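PDB 2G29: Nitrate/nitrite binding protein NrtA from Synechocystis sp., which binds nitrate as the solute-binding protein of the NrtABCD ABC transporter, which takes up nitrate and probably nitrite as well. Local coordinates for residues A227-Q232 with G302-G307; G211-L216 with F289-E294; I128-N133 with V223-L228; A41-A46 with Q320-D325. One frame throughout, in Å; residues are numbered along the deposited sequence.

Interaction 1: A227-Q232 with G302-G307; sequences ALTTGQ and GIYNFG
The end of strand 225-229 runs into a 3-10 turn at Thr230-Gln232, closed by Gln232 N to Thr229 O (2.9 Å), and faces the short strand 303-304 and the loop after it, with the CA atoms of Ala227 and Phe306 7.1 Å apart. Two aromatic rings bridge that gap. Phe306 keeps CG anti to its carbonyl carbon (chi1 -73°) and drives the far end of its ring against the backbone of Leu228 and Thr229, CE2 standing 3.9 Å from Leu228 CA and CZ 3.6 Å from Thr229 N. The amide end of Gln232 meets this ring tip to tip, at its edge and near its plane. Tyr304 crosses Thr229 at about a right angle: the methyl CG2 sits over one ring face, 4.3 Å from the ring centroid in a CH-pi contact. With OG1 anti to the backbone N (chi1 -176°), the Thr229 hydroxyl lies 3.5 Å from Tyr304 CE2. Phe313 meets both rings, edge-to-face with Phe306 and with its plane about 20° from that of Tyr304. The chemistry is mostly apolar, rings on a methyl and on backbone, and the buried hydroxyl of Thr229 is hydrogen-bonded to O of nitrate-binding Gln126 on neighbouring strand 126-130.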
loop_
_atom_site.group_PDB
_atom_site.type_symbol
_atom_site.label_atom_id
_atom_site.label_comp_id
_atom_site.label_asym_id
_atom_site.label_seq_id
_atom_site.Cartn_x
_atom_site.Cartn_y
_atom_site.Cartn_z
ATOM N N ALA A 227 -10.242 -12.892 6.900
ATOM C CA ALA A 227 -11.414 -12.223 7.471
ATOM C C ALA A 227 -12.036 -11.276 6.445
ATOM O O ALA A 227 -13.257 -11.208 6.299
ATOM C CB ALA A 227 -11.000 -11.454 8.738
ATOM N N LEU A 228 -11.190 -10.563 5.698
ATOM C CA LEU A 228 -11.671 -9.616 4.701
ATOM C C LEU A 228 -10.522 -9.188 3.811
ATOM O O LEU A 228 -9.343 -9.396 4.155
ATOM C CB LEU A 228 -12.228 -8.352 5.392
ATOM C CG LEU A 228 -11.180 -7.616 6.252
ATOM C CD1 LEU A 228 -10.524 -6.501 5.447
ATOM C CD2 LEU A 228 -11.871 -7.026 7.493
ATOM N N THR A 229 -10.893 -8.635 2.654
ATOM C CA THR A 229 -9.959 -8.007 1.727
ATOM C C THR A 229 -10.241 -6.516 1.984
ATOM O O THR A 229 -11.382 -6.095 2.215
ATOM C CB THR A 229 -10.171 -8.484 0.279
ATOM O OG1 THR A 229 -9.158 -7.899 -0.545
ATOM C CG2 THR A 229 -11.570 -8.106 -0.238
ATOM N N THR A 230 -9.201 -5.695 1.937
ATOM C CA THR A 230 -9.357 -4.331 2.403
ATOM C C THR A 230 -10.265 -3.377 1.696
ATOM O O THR A 230 -10.668 -2.392 2.283
ATOM C CB THR A 230 -7.957 -3.730 2.726
ATOM O OG1 THR A 230 -7.118 -3.838 1.575
ATOM C CG2 THR A 230 -7.300 -4.502 3.858
ATOM N N GLY A 231 -10.619 -3.676 0.452
ATOM C CA GLY A 231 -11.602 -2.860 -0.249
ATOM C C GLY A 231 -12.980 -3.020 0.432
ATOM O O GLY A 231 -13.919 -2.300 0.086
ATOM N N GLN A 232 -13.102 -3.968 1.377
ATOM C CA GLN A 232 -14.326 -4.152 2.153
ATOM C C GLN A 232 -14.301 -3.220 3.365
ATOM O O GLN A 232 -15.346 -2.963 3.971
ATOM C CB GLN A 232 -14.464 -5.587 2.676
ATOM C CG GLN A 232 -14.722 -6.653 1.647
ATOM C CD GLN A 232 -14.828 -7.989 2.344
ATOM O OE1 GLN A 232 -15.871 -8.323 2.950
ATOM N NE2 GLN A 232 -13.765 -8.749 2.304
ATOM N N GLY A 302 -10.009 -10.755 -9.173
ATOM C CA GLY A 302 -11.154 -10.510 -8.303
ATOM C C GLY A 302 -11.882 -11.765 -7.843
ATOM O O GLY A 302 -13.054 -11.710 -7.458
ATOM N N ILE A 303 -11.193 -12.901 -7.874
ATOM C CA ILE A 303 -11.776 -14.168 -7.431
ATOM C C ILE A 303 -11.278 -14.389 -6.008
ATOM O O ILE A 303 -10.064 -14.555 -5.797
ATOM C CB ILE A 303 -11.333 -15.339 -8.310
ATOM C CG1 ILE A 303 -11.790 -15.079 -9.737
ATOM C CG2 ILE A 303 -11.896 -16.651 -7.750
ATOM C CD1 ILE A 303 -11.220 -16.069 -10.728
ATOM N N TYR A 304 -12.208 -14.441 -5.057
ATOM C CA TYR A 304 -11.847 -14.564 -3.653
ATOM C C TYR A 304 -12.210 -15.815 -2.883
ATOM O O TYR A 304 -13.399 -16.078 -2.642
ATOM C CB TYR A 304 -12.436 -13.377 -2.862
ATOM C CG TYR A 304 -11.781 -12.057 -3.170
ATOM C CD1 TYR A 304 -12.304 -11.171 -4.130
ATOM C CD2 TYR A 304 -10.604 -11.702 -2.522
ATOM C CE1 TYR A 304 -11.655 -9.970 -4.431
ATOM C CE2 TYR A 304 -9.948 -10.492 -2.812
ATOM C CZ TYR A 304 -10.476 -9.645 -3.758
ATOM O OH TYR A 304 -9.847 -8.461 -4.069
ATOM N N ASN A 305 -11.199 -16.580 -2.498
ATOM C CA ASN A 305 -11.404 -17.739 -1.626
ATOM C C ASN A 305 -10.738 -17.332 -0.301
ATOM O O ASN A 305 -9.499 -17.221 -0.225
ATOM C CB ASN A 305 -10.734 -19.014 -2.185
ATOM C CG ASN A 305 -10.796 -20.175 -1.200
ATOM O OD1 ASN A 305 -11.622 -20.181 -0.285
ATOM N ND2 ASN A 305 -9.943 -21.158 -1.387
ATOM N N PHE A 306 -11.563 -17.105 0.721
ATOM C CA PHE A 306 -11.085 -16.721 2.044
ATOM C C PHE A 306 -10.756 -17.929 2.940
ATOM O O PHE A 306 -10.286 -17.755 4.048
ATOM C CB PHE A 306 -12.106 -15.845 2.789
ATOM C CG PHE A 306 -12.229 -14.424 2.280
ATOM C CD1 PHE A 306 -11.358 -13.890 1.324
ATOM C CD2 PHE A 306 -13.203 -13.592 2.815
ATOM C CE1 PHE A 306 -11.473 -12.526 0.929
ATOM C CE2 PHE A 306 -13.308 -12.258 2.419
ATOM C CZ PHE A 306 -12.436 -11.725 1.478
ATOM N N GLY A 307 -11.000 -19.149 2.460
ATOM C CA GLY A 307 -10.706 -20.316 3.275
ATOM C C GLY A 307 -11.759 -20.592 4.329
ATOM O O GLY A 307 -12.844 -20.001 4.313
#

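Interaction 2: G211-L216 with F289-E294; sequences GEPWPL and FKVPFE. With NO3 (nitrate ion), chain B.
Apolar contacts carry most of the meeting of these two segments, and Val291 is at their centre. Its two methyls split the work. CG1, anti to the backbone N (chi1 165°), reaches Pro213 CG at 4.1 Å, while CG2, beside the backbone N, comes within 3.6 Å of Trp214 CH2 at the far corner of the indole; both pairs cross obliquely. Pro213 also lies over the centre of one face of the Trp214 ring, its CG above the plane, so proline, indole and valine form one compact cluster, which Phe289 approaches more loosely at Pro213. Apart from this cluster, Leu216 extends with CG anti to the backbone N and rests CD2 against the backbone carbonyl O of Glu294 (3.5 Å), a van der Waals contact.

The peptide bond before Pro213 is cis, and this residue is the N-cap of helix 214-221. The turn is the joint between strand 207-211 and that helix, a strand-to-helix connection of the two-domain periplasmic binding protein fold, and it carries part of the nitrate site.

Polar contacts gather at that end. Gly211 N donates to nitrate O2 (3.1 Å) at a nearly straight 168°, and weakly to O1 (2.9 Å), where the angle falls to 121°. Gly211 has no side chain, and its backbone comes right up to the anion. Trp73 NE1 and Lys240 NZ also hydrogen-bond the anion. Trp214 N closes the turn on Gly211 O at 3.2 Å, and the indole NE1 is held by the carbonyl O of Ala41, which helps to hold the indole in place beside Val291.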
loop_
_atom_site.group_PDB
_atom_site.type_symbol
_atom_site.label_atom_id
_atom_site.label_comp_id
_atom_site.label_asym_id
_atom_site.label_seq_id
_atom_site.Cartn_x
_atom_site.Cartn_y
_atom_site.Cartn_z
ATOM N N GLY A 211 -0.361 -7.174 1.997
ATOM C CA GLY A 211 -0.940 -7.165 0.652
ATOM C C GLY A 211 -0.765 -8.466 -0.120
ATOM O O GLY A 211 -0.012 -9.383 0.279
ATOM N N GLU A 212 -1.532 -8.577 -1.220
ATOM C CA GLU A 212 -1.416 -9.760 -2.075
ATOM C C GLU A 212 0.060 -9.882 -2.490
ATOM O O GLU A 212 0.764 -8.875 -2.663
ATOM C CB GLU A 212 -2.289 -9.607 -3.314
ATOM C CG GLU A 212 -3.809 -9.503 -3.079
ATOM C CD GLU A 212 -4.467 -10.733 -2.425
ATOM O OE1 GLU A 212 -3.803 -11.790 -2.236
ATOM O OE2 GLU A 212 -5.682 -10.635 -2.142
ATOM N N PRO A 213 0.515 -11.093 -2.799
ATOM C CA PRO A 213 -0.209 -12.376 -2.824
ATOM C C PRO A 213 -0.300 -13.128 -1.497
ATOM O O PRO A 213 -0.833 -14.239 -1.451
ATOM C CB PRO A 213 0.618 -13.168 -3.839
ATOM C CG PRO A 213 2.059 -12.800 -3.405
ATOM C CD PRO A 213 1.932 -11.264 -3.209
ATOM N N TRP A 214 0.152 -12.520 -0.406
ATOM C CA TRP A 214 0.225 -13.293 0.829
ATOM C C TRP A 214 -1.075 -13.752 1.468
ATOM O O TRP A 214 -1.085 -14.830 2.074
ATOM C CB TRP A 214 1.218 -12.570 1.785
ATOM C CG TRP A 214 2.503 -12.178 1.069
ATOM C CD1 TRP A 214 2.861 -10.905 0.682
ATOM C CD2 TRP A 214 3.538 -13.052 0.547
ATOM N NE1 TRP A 214 4.031 -10.928 -0.026
ATOM C CE2 TRP A 214 4.468 -12.230 -0.122
ATOM C CE3 TRP A 214 3.752 -14.442 0.578
ATOM C CZ2 TRP A 214 5.616 -12.747 -0.752
ATOM C CZ3 TRP A 214 4.894 -14.968 -0.054
ATOM C CH2 TRP A 214 5.807 -14.116 -0.704
ATOM N N PRO A 215 -2.184 -12.987 1.319
ATOM C CA PRO A 215 -3.447 -13.465 1.914
ATOM C C PRO A 215 -3.866 -14.757 1.195
ATOM O O PRO A 215 -4.267 -15.711 1.819
ATOM C CB PRO A 215 -4.416 -12.318 1.619
ATOM C CG PRO A 215 -3.488 -11.077 1.701
ATOM C CD PRO A 215 -2.287 -11.573 0.906
ATOM N N LEU A 216 -3.780 -14.784 -0.131
ATOM C CA LEU A 216 -4.187 -15.998 -0.829
ATOM C C LEU A 216 -3.219 -17.135 -0.532
ATOM O O LEU A 216 -3.648 -18.289 -0.402
ATOM C CB LEU A 216 -4.287 -15.754 -2.340
ATOM C CG LEU A 216 -4.668 -17.010 -3.184
ATOM C CD1 LEU A 216 -5.931 -17.693 -2.670
ATOM C CD2 LEU A 216 -4.904 -16.589 -4.621
ATOM N N PHE A 289 8.983 -12.400 -7.755
ATOM C CA PHE A 289 8.492 -12.850 -6.443
ATOM C C PHE A 289 8.892 -14.266 -6.065
ATOM O O PHE A 289 8.957 -14.579 -4.873
ATOM C CB PHE A 289 6.952 -12.824 -6.350
ATOM C CG PHE A 289 6.321 -11.468 -6.550
ATOM C CD1 PHE A 289 4.932 -11.368 -6.605
ATOM C CD2 PHE A 289 7.085 -10.314 -6.708
ATOM C CE1 PHE A 289 4.294 -10.129 -6.820
ATOM C CE2 PHE A 289 6.454 -9.082 -6.920
ATOM C CZ PHE A 289 5.068 -9.005 -6.976
ATOM N N LYS A 290 9.109 -15.122 -7.070
ATOM C CA LYS A 290 9.407 -16.531 -6.809
ATOM C C LYS A 290 8.252 -17.089 -5.924
ATOM O O LYS A 290 8.478 -17.693 -4.866
ATOM C CB LYS A 290 10.760 -16.662 -6.096
ATOM C CG LYS A 290 11.235 -18.080 -5.970
ATOM C CD LYS A 290 11.048 -18.816 -7.260
ATOM C CE LYS A 290 11.446 -20.274 -7.110
ATOM N NZ LYS A 290 10.988 -21.080 -8.288
ATOM N N VAL A 291 7.027 -16.888 -6.406
ATOM C CA VAL A 291 5.790 -17.286 -5.728
ATOM C C VAL A 291 4.930 -18.067 -6.728
ATOM O O VAL A 291 4.859 -17.681 -7.880
ATOM C CB VAL A 291 5.005 -15.994 -5.274
ATOM C CG1 VAL A 291 3.571 -16.320 -4.897
ATOM C CG2 VAL A 291 5.726 -15.317 -4.080
ATOM N N PRO A 292 4.319 -19.181 -6.311
ATOM C CA PRO A 292 3.476 -19.934 -7.258
ATOM C C PRO A 292 2.447 -19.030 -7.941
ATOM O O PRO A 292 1.831 -18.195 -7.277
ATOM C CB PRO A 292 2.806 -21.007 -6.384
ATOM C CG PRO A 292 3.098 -20.559 -4.943
ATOM C CD PRO A 292 4.398 -19.845 -5.004
ATOM N N PHE A 293 2.261 -19.216 -9.258
ATOM C CA PHE A 293 1.272 -18.467 -10.049
ATOM C C PHE A 293 -0.125 -18.538 -9.396
ATOM O O PHE A 293 -0.873 -17.546 -9.355
ATOM C CB PHE A 293 1.238 -19.091 -11.467
ATOM C CG PHE A 293 0.272 -18.444 -12.415
ATOM C CD1 PHE A 293 0.615 -17.275 -13.098
ATOM C CD2 PHE A 293 -0.987 -19.024 -12.649
ATOM C CE1 PHE A 293 -0.287 -16.684 -14.016
ATOM C CE2 PHE A 293 -1.890 -18.446 -13.555
ATOM C CZ PHE A 293 -1.530 -17.259 -14.242
ATOM N N GLU A 294 -0.447 -19.717 -8.850
ATOM C CA GLU A 294 -1.727 -19.957 -8.194
ATOM C C GLU A 294 -2.028 -19.085 -6.971
ATOM O O GLU A 294 -3.178 -18.931 -6.591
ATOM C CB GLU A 294 -1.841 -21.432 -7.783
ATOM C CG GLU A 294 -2.113 -22.398 -8.959
ATOM C CD GLU A 294 -0.925 -22.633 -9.857
ATOM O OE1 GLU A 294 -1.162 -23.112 -10.994
ATOM O OE2 GLU A 294 0.245 -22.384 -9.471
HETATM N N NO3 B . 2.224 -5.115 2.063
HETATM O O1 NO3 B . 1.305 -4.927 1.071
HETATM O O2 NO3 B . 2.400 -6.152 2.918
HETATM O O3 NO3 B . 3.191 -3.969 2.297
#

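Interaction 3: I128-N133 with V223-L228; sequences IQLGNN and VGYQAL
Four backbone hydrogen bonds join the antiparallel strands. Leu130 and Tyr225 form a hydrogen-bonded pair, Leu130 N to Tyr225 O at 2.9 Å and Tyr225 N to Leu130 O at 3.0 Å, each donor nearly along the C=O axis. At the other end Ile128 N gives a straight bond to Leu228 O (3.0 Å), but Ile128 O accepts from Ala227 N (2.8 Å).

Apolar side chains line the face of Ile128, Leu130 and Tyr225. Tyr225 CG sits between backbone N and carbonyl carbon (chi1 73°), bringing the ring alongside Leu130: Leu130 CB lies over one face of the Tyr225 ring in a CH-pi contact, 4.3 Å from the centroid, while Leu130 CD1 lies 3.6 Å from Tyr225 OH. That hydroxyl is engaged by Tyr134 O and Val139 N. Ile128 and Leu228 lie side by side, CD1 to CD1 4.0 Å. On the other face the amides of Gln129 and Gln226 stand 86° apart.

Beyond the paired strands a water accepts from Asn132 N and donates to Val223 O. With Ala227 and Leu228 both opposite Ile128, the arrangement is a classic beta bulge in edge strand 225-229 of the mixed sheet whose strand 126-130 begins at nitrate-binding Gln126.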
loop_
_atom_site.group_PDB
_atom_site.type_symbol
_atom_site.label_atom_id
_atom_site.label_comp_id
_atom_site.label_asym_id
_atom_site.label_seq_id
_atom_site.Cartn_x
_atom_site.Cartn_y
_atom_site.Cartn_z
ATOM N N ILE A 128 -6.720 -9.051 5.669
ATOM C CA ILE A 128 -6.570 -9.277 7.103
ATOM C C ILE A 128 -6.874 -10.759 7.307
ATOM O O ILE A 128 -7.970 -11.237 6.941
ATOM C CB ILE A 128 -7.539 -8.390 7.924
ATOM C CG1 ILE A 128 -7.107 -6.930 7.753
ATOM C CG2 ILE A 128 -7.538 -8.818 9.394
ATOM C CD1 ILE A 128 -7.991 -5.908 8.467
ATOM N N GLN A 129 -5.903 -11.463 7.877
ATOM C CA GLN A 129 -5.985 -12.885 8.109
ATOM C C GLN A 129 -5.975 -13.217 9.582
ATOM O O GLN A 129 -5.523 -12.439 10.423
ATOM C CB GLN A 129 -4.810 -13.614 7.456
ATOM C CG GLN A 129 -4.852 -13.588 5.930
ATOM C CD GLN A 129 -4.682 -12.198 5.344
ATOM O OE1 GLN A 129 -3.672 -11.500 5.596
ATOM N NE2 GLN A 129 -5.661 -11.774 4.565
ATOM N N LEU A 130 -6.474 -14.402 9.881
ATOM C CA LEU A 130 -6.498 -14.926 11.262
ATOM C C LEU A 130 -5.885 -16.327 11.269
ATOM O O LEU A 130 -5.981 -17.057 10.281
ATOM C CB LEU A 130 -7.936 -15.047 11.760
ATOM C CG LEU A 130 -8.487 -13.704 12.194
ATOM C CD1 LEU A 130 -10.033 -13.739 12.184
ATOM C CD2 LEU A 130 -7.947 -13.332 13.577
ATOM N N GLY A 131 -5.239 -16.684 12.374
ATOM C CA GLY A 131 -4.704 -18.033 12.472
ATOM C C GLY A 131 -5.838 -19.059 12.560
ATOM O O GLY A 131 -6.994 -18.715 12.826
ATOM N N ASN A 132 -5.506 -20.325 12.325
ATOM C CA ASN A 132 -6.503 -21.384 12.367
ATOM C C ASN A 132 -7.209 -21.534 13.697
ATOM O O ASN A 132 -8.313 -22.115 13.764
ATOM C CB ASN A 132 -5.882 -22.721 11.992
ATOM C CG ASN A 132 -5.461 -22.768 10.567
ATOM O OD1 ASN A 132 -6.088 -22.147 9.718
ATOM N ND2 ASN A 132 -4.398 -23.516 10.281
ATOM N N ASN A 133 -6.610 -21.026 14.767
ATOM C CA ASN A 133 -7.271 -21.129 16.071
ATOM C C ASN A 133 -8.565 -20.322 16.125
ATOM O O ASN A 133 -9.332 -20.441 17.083
ATOM C CB ASN A 133 -6.346 -20.670 17.197
ATOM C CG ASN A 133 -5.234 -21.645 17.448
ATOM O OD1 ASN A 133 -5.353 -22.825 17.116
ATOM N ND2 ASN A 133 -4.148 -21.176 18.041
ATOM N N VAL A 223 -2.717 -22.327 6.319
ATOM C CA VAL A 223 -2.127 -21.926 7.593
ATOM C C VAL A 223 -2.855 -20.778 8.255
ATOM O O VAL A 223 -2.386 -20.226 9.253
ATOM C CB VAL A 223 -0.618 -21.575 7.448
ATOM C CG1 VAL A 223 0.123 -22.829 6.967
ATOM C CG2 VAL A 223 -0.421 -20.432 6.459
ATOM N N GLY A 224 -4.023 -20.455 7.716
ATOM C CA GLY A 224 -4.850 -19.398 8.280
ATOM C C GLY A 224 -6.022 -19.172 7.353
ATOM O O GLY A 224 -6.135 -19.852 6.337
ATOM N N TYR A 225 -6.936 -18.281 7.727
ATOM C CA TYR A 225 -8.045 -17.927 6.837
ATOM C C TYR A 225 -8.160 -16.404 6.767
ATOM O O TYR A 225 -7.550 -15.687 7.551
ATOM C CB TYR A 225 -9.372 -18.569 7.276
ATOM C CG TYR A 225 -10.040 -17.987 8.503
ATOM C CD1 TYR A 225 -11.094 -17.081 8.372
ATOM C CD2 TYR A 225 -9.672 -18.403 9.789
ATOM C CE1 TYR A 225 -11.777 -16.615 9.485
ATOM C CE2 TYR A 225 -10.345 -17.947 10.911
ATOM C CZ TYR A 225 -11.399 -17.058 10.762
ATOM O OH TYR A 225 -12.115 -16.616 11.851
ATOM N N GLN A 226 -8.904 -15.920 5.786
ATOM C CA GLN A 226 -9.036 -14.492 5.581
ATOM C C GLN A 226 -10.338 -13.945 6.095
ATOM O O GLN A 226 -11.397 -14.475 5.777
ATOM C CB GLN A 226 -8.874 -14.166 4.082
ATOM C CG GLN A 226 -8.921 -12.651 3.772
ATOM C CD GLN A 226 -8.202 -12.261 2.482
ATOM O OE1 GLN A 226 -8.144 -11.077 2.118
ATOM N NE2 GLN A 226 -7.639 -13.229 1.811
ATOM N N ALA A 227 -10.242 -12.892 6.900
ATOM C CA ALA A 227 -11.414 -12.223 7.471
ATOM C C ALA A 227 -12.036 -11.276 6.445
ATOM O O ALA A 227 -13.257 -11.208 6.299
ATOM C CB ALA A 227 -11.000 -11.454 8.738
ATOM N N LEU A 228 -11.190 -10.563 5.698
ATOM C CA LEU A 228 -11.671 -9.616 4.701
ATOM C C LEU A 228 -10.522 -9.188 3.811
ATOM O O LEU A 228 -9.343 -9.396 4.155
ATOM C CB LEU A 228 -12.228 -8.352 5.392
ATOM C CG LEU A 228 -11.180 -7.616 6.252
ATOM C CD1 LEU A 228 -10.524 -6.501 5.447
ATOM C CD2 LEU A 228 -11.871 -7.026 7.493
HETATM O O HOH W 1 -2.660 -20.967 11.932
#

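Interaction 4: A41-A46 with Q320-D325; sequences ALTDAA and QKYWVD
Gln320 does most of the reaching. Its CG is anti to the carbonyl carbon (chi1 -79°) and the chain runs extended beyond it, so the amide arrives at the short 3-10 segment 43-45, at Thr43 and Asp44. Gln320 OE1 comes to 3.4 Å from Asp44 CB; the two side chains cross at about a right angle, yet carboxylate and amide planes are only 17° apart. The amide is fixed from several directions: Gln320 OE1 accepts from Tyr322 OH at 2.9 Å, the donor lying above the carbonyl plane, and Gln320 NE2 donates to a water (2.7 Å) as well as to Gly125 O. The same water accepts from Asp44 N at 3.1 Å and so bridges the two segments.

Tyr322, likewise with CG anti to its carbonyl carbon, lays its OH 3.6 Å from Thr43 CG2, which is anti to the backbone N; CE2 approaches Asp44 CA. Asp44 holds CG between backbone N and carbonyl carbon (chi1 49°). There OD2 makes a salt bridge to Lys240, itself a nitrate ligand, so Asp44 is a second-shell residue that probably steadies the lysine's charge. The turn follows strand 36-39 and leads into helix 46-53, with His93 of strand 91-95 beside Asp44, while Cys270 of helix 253-271 packs on Tyr322 and Met279 and Leu283 of helix 276-284 pack on Thr43.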
loop_
_atom_site.group_PDB
_atom_site.type_symbol
_atom_site.label_atom_id
_atom_site.label_comp_id
_atom_site.label_asym_id
_atom_site.label_seq_id
_atom_site.Cartn_x
_atom_site.Cartn_y
_atom_site.Cartn_z
ATOM N N ALA A 41 8.040 -7.519 -2.434
ATOM C CA ALA A 41 7.373 -8.574 -3.224
ATOM C C ALA A 41 5.895 -8.658 -2.905
ATOM O O ALA A 41 5.474 -9.435 -2.031
ATOM C CB ALA A 41 8.045 -9.928 -2.966
ATOM N N LEU A 42 5.142 -7.842 -3.633
ATOM C CA LEU A 42 3.697 -7.670 -3.512
ATOM C C LEU A 42 3.117 -7.372 -4.888
ATOM O O LEU A 42 3.735 -6.638 -5.662
ATOM C CB LEU A 42 3.406 -6.471 -2.609
ATOM C CG LEU A 42 3.906 -6.662 -1.183
ATOM C CD1 LEU A 42 4.085 -5.303 -0.527
ATOM C CD2 LEU A 42 2.948 -7.535 -0.407
ATOM N N THR A 43 1.916 -7.877 -5.160
ATOM C CA THR A 43 1.292 -7.657 -6.453
ATOM C C THR A 43 1.177 -6.181 -6.794
ATOM O O THR A 43 1.296 -5.818 -7.972
ATOM C CB THR A 43 -0.071 -8.307 -6.498
ATOM O OG1 THR A 43 0.065 -9.646 -6.028
ATOM C CG2 THR A 43 -0.589 -8.357 -7.955
ATOM N N ASP A 44 0.974 -5.312 -5.803
ATOM C CA ASP A 44 0.851 -3.896 -6.117
ATOM C C ASP A 44 2.165 -3.188 -6.504
ATOM O O ASP A 44 2.176 -1.984 -6.775
ATOM C CB ASP A 44 0.086 -3.124 -5.026
ATOM C CG ASP A 44 0.586 -3.396 -3.625
ATOM O OD1 ASP A 44 1.783 -3.592 -3.419
ATOM O OD2 ASP A 44 -0.272 -3.344 -2.723
ATOM N N ALA A 45 3.254 -3.945 -6.588
ATOM C CA ALA A 45 4.519 -3.434 -7.119
ATOM C C ALA A 45 4.527 -3.685 -8.634
ATOM O O ALA A 45 5.432 -3.245 -9.322
ATOM C CB ALA A 45 5.694 -4.179 -6.490
ATOM N N ALA A 46 3.504 -4.399 -9.133
ATOM C CA ALA A 46 3.475 -4.750 -10.567
ATOM C C ALA A 46 3.797 -3.629 -11.544
ATOM O O ALA A 46 4.566 -3.830 -12.462
ATOM C CB ALA A 46 2.141 -5.388 -10.959
ATOM N N GLN A 320 -7.480 -5.243 -6.613
ATOM C CA GLN A 320 -6.476 -4.206 -6.825
ATOM C C GLN A 320 -6.717 -3.528 -8.182
ATOM O O GLN A 320 -6.981 -4.190 -9.189
ATOM C CB GLN A 320 -5.068 -4.793 -6.715
ATOM C CG GLN A 320 -4.588 -4.995 -5.287
ATOM C CD GLN A 320 -3.126 -5.388 -5.214
ATOM O OE1 GLN A 320 -2.361 -5.148 -6.147
ATOM N NE2 GLN A 320 -2.521 -5.984 -4.193
ATOM N N LYS A 321 -6.658 -2.207 -8.180
ATOM C CA LYS A 321 -6.838 -1.409 -9.387
ATOM C C LYS A 321 -5.641 -0.484 -9.488
ATOM O O LYS A 321 -5.219 0.101 -8.476
ATOM C CB LYS A 321 -8.127 -0.584 -9.296
ATOM C CG LYS A 321 -9.399 -1.387 -9.282
ATOM C CD LYS A 321 -10.548 -0.472 -8.849
ATOM C CE LYS A 321 -11.872 -1.233 -8.794
ATOM N NZ LYS A 321 -12.998 -0.417 -8.270
ATOM N N TYR A 322 -5.133 -0.313 -10.707
ATOM C CA TYR A 322 -3.954 0.499 -10.987
ATOM C C TYR A 322 -4.259 1.694 -11.870
ATOM O O TYR A 322 -3.418 2.538 -12.044
ATOM C CB TYR A 322 -2.850 -0.340 -11.689
ATOM C CG TYR A 322 -2.586 -1.665 -11.006
ATOM C CD1 TYR A 322 -2.970 -2.872 -11.607
ATOM C CD2 TYR A 322 -2.044 -1.716 -9.721
ATOM C CE1 TYR A 322 -2.835 -4.088 -10.943
ATOM C CE2 TYR A 322 -1.900 -2.924 -9.056
ATOM C CZ TYR A 322 -2.303 -4.106 -9.666
ATOM O OH TYR A 322 -2.232 -5.310 -9.002
ATOM N N TRP A 323 -5.463 1.756 -12.424
ATOM C CA TRP A 323 -5.780 2.860 -13.313
ATOM C C TRP A 323 -7.255 3.226 -13.312
ATOM O O TRP A 323 -7.588 4.400 -13.194
ATOM C CB TRP A 323 -5.336 2.514 -14.732
ATOM C CG TRP A 323 -5.346 3.703 -15.614
ATOM C CD1 TRP A 323 -6.264 4.010 -16.603
ATOM C CD2 TRP A 323 -4.382 4.737 -15.633
ATOM N NE1 TRP A 323 -5.907 5.180 -17.228
ATOM C CE2 TRP A 323 -4.761 5.652 -16.652
ATOM C CE3 TRP A 323 -3.235 4.998 -14.881
ATOM C CZ2 TRP A 323 -4.027 6.781 -16.931
ATOM C CZ3 TRP A 323 -2.513 6.118 -15.158
ATOM C CH2 TRP A 323 -2.905 7.006 -16.169
ATOM N N VAL A 324 -8.145 2.240 -13.427
ATOM C CA VAL A 324 -9.584 2.533 -13.434
ATOM C C VAL A 324 -10.008 3.233 -12.138
ATOM O O VAL A 324 -9.371 3.058 -11.088
ATOM C CB VAL A 324 -10.442 1.224 -13.623
ATOM C CG1 VAL A 324 -10.306 0.327 -12.430
ATOM C CG2 VAL A 324 -11.913 1.561 -13.847
ATOM N N ASP A 325 -11.070 4.034 -12.214
ATOM C CA ASP A 325 -11.580 4.750 -11.055
ATOM C C ASP A 325 -10.517 5.690 -10.467
ATOM O O ASP A 325 -10.410 5.827 -9.246
ATOM C CB ASP A 325 -12.112 3.756 -10.000
ATOM C CG ASP A 325 -13.208 2.849 -10.569
ATOM O OD1 ASP A 325 -14.083 3.378 -11.296
ATOM O OD2 ASP A 325 -13.202 1.624 -10.309
HETATM O O HOH W 2 -0.130 -6.278 -3.075
#

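Overall arrangement
From the N terminus, the loop after strand 36-39 opens interaction 4, which closes only at 320-325 and encloses the other three. Next comes 128-133, joined to 223-228 in interaction 3. Before that loop closes, 211-216 begins interaction 2, completed at 289-294, so the two cross; interaction 1, from 227-232 to 302-307, crosses interaction 2 in turn and begins on the strand where interaction 3 ends. Interaction 3 pairs the edge strand 225-229 with its neighbour, and interaction 1 ties that edge to 302-307, where Phe306 O probably accepts from Gln226 N. Interactions 2 and 4 meet through a probable hydrogen bond, Thr43 N to Glu212 O, joining the turns after strands 207-211 and 36-39 of different sheets.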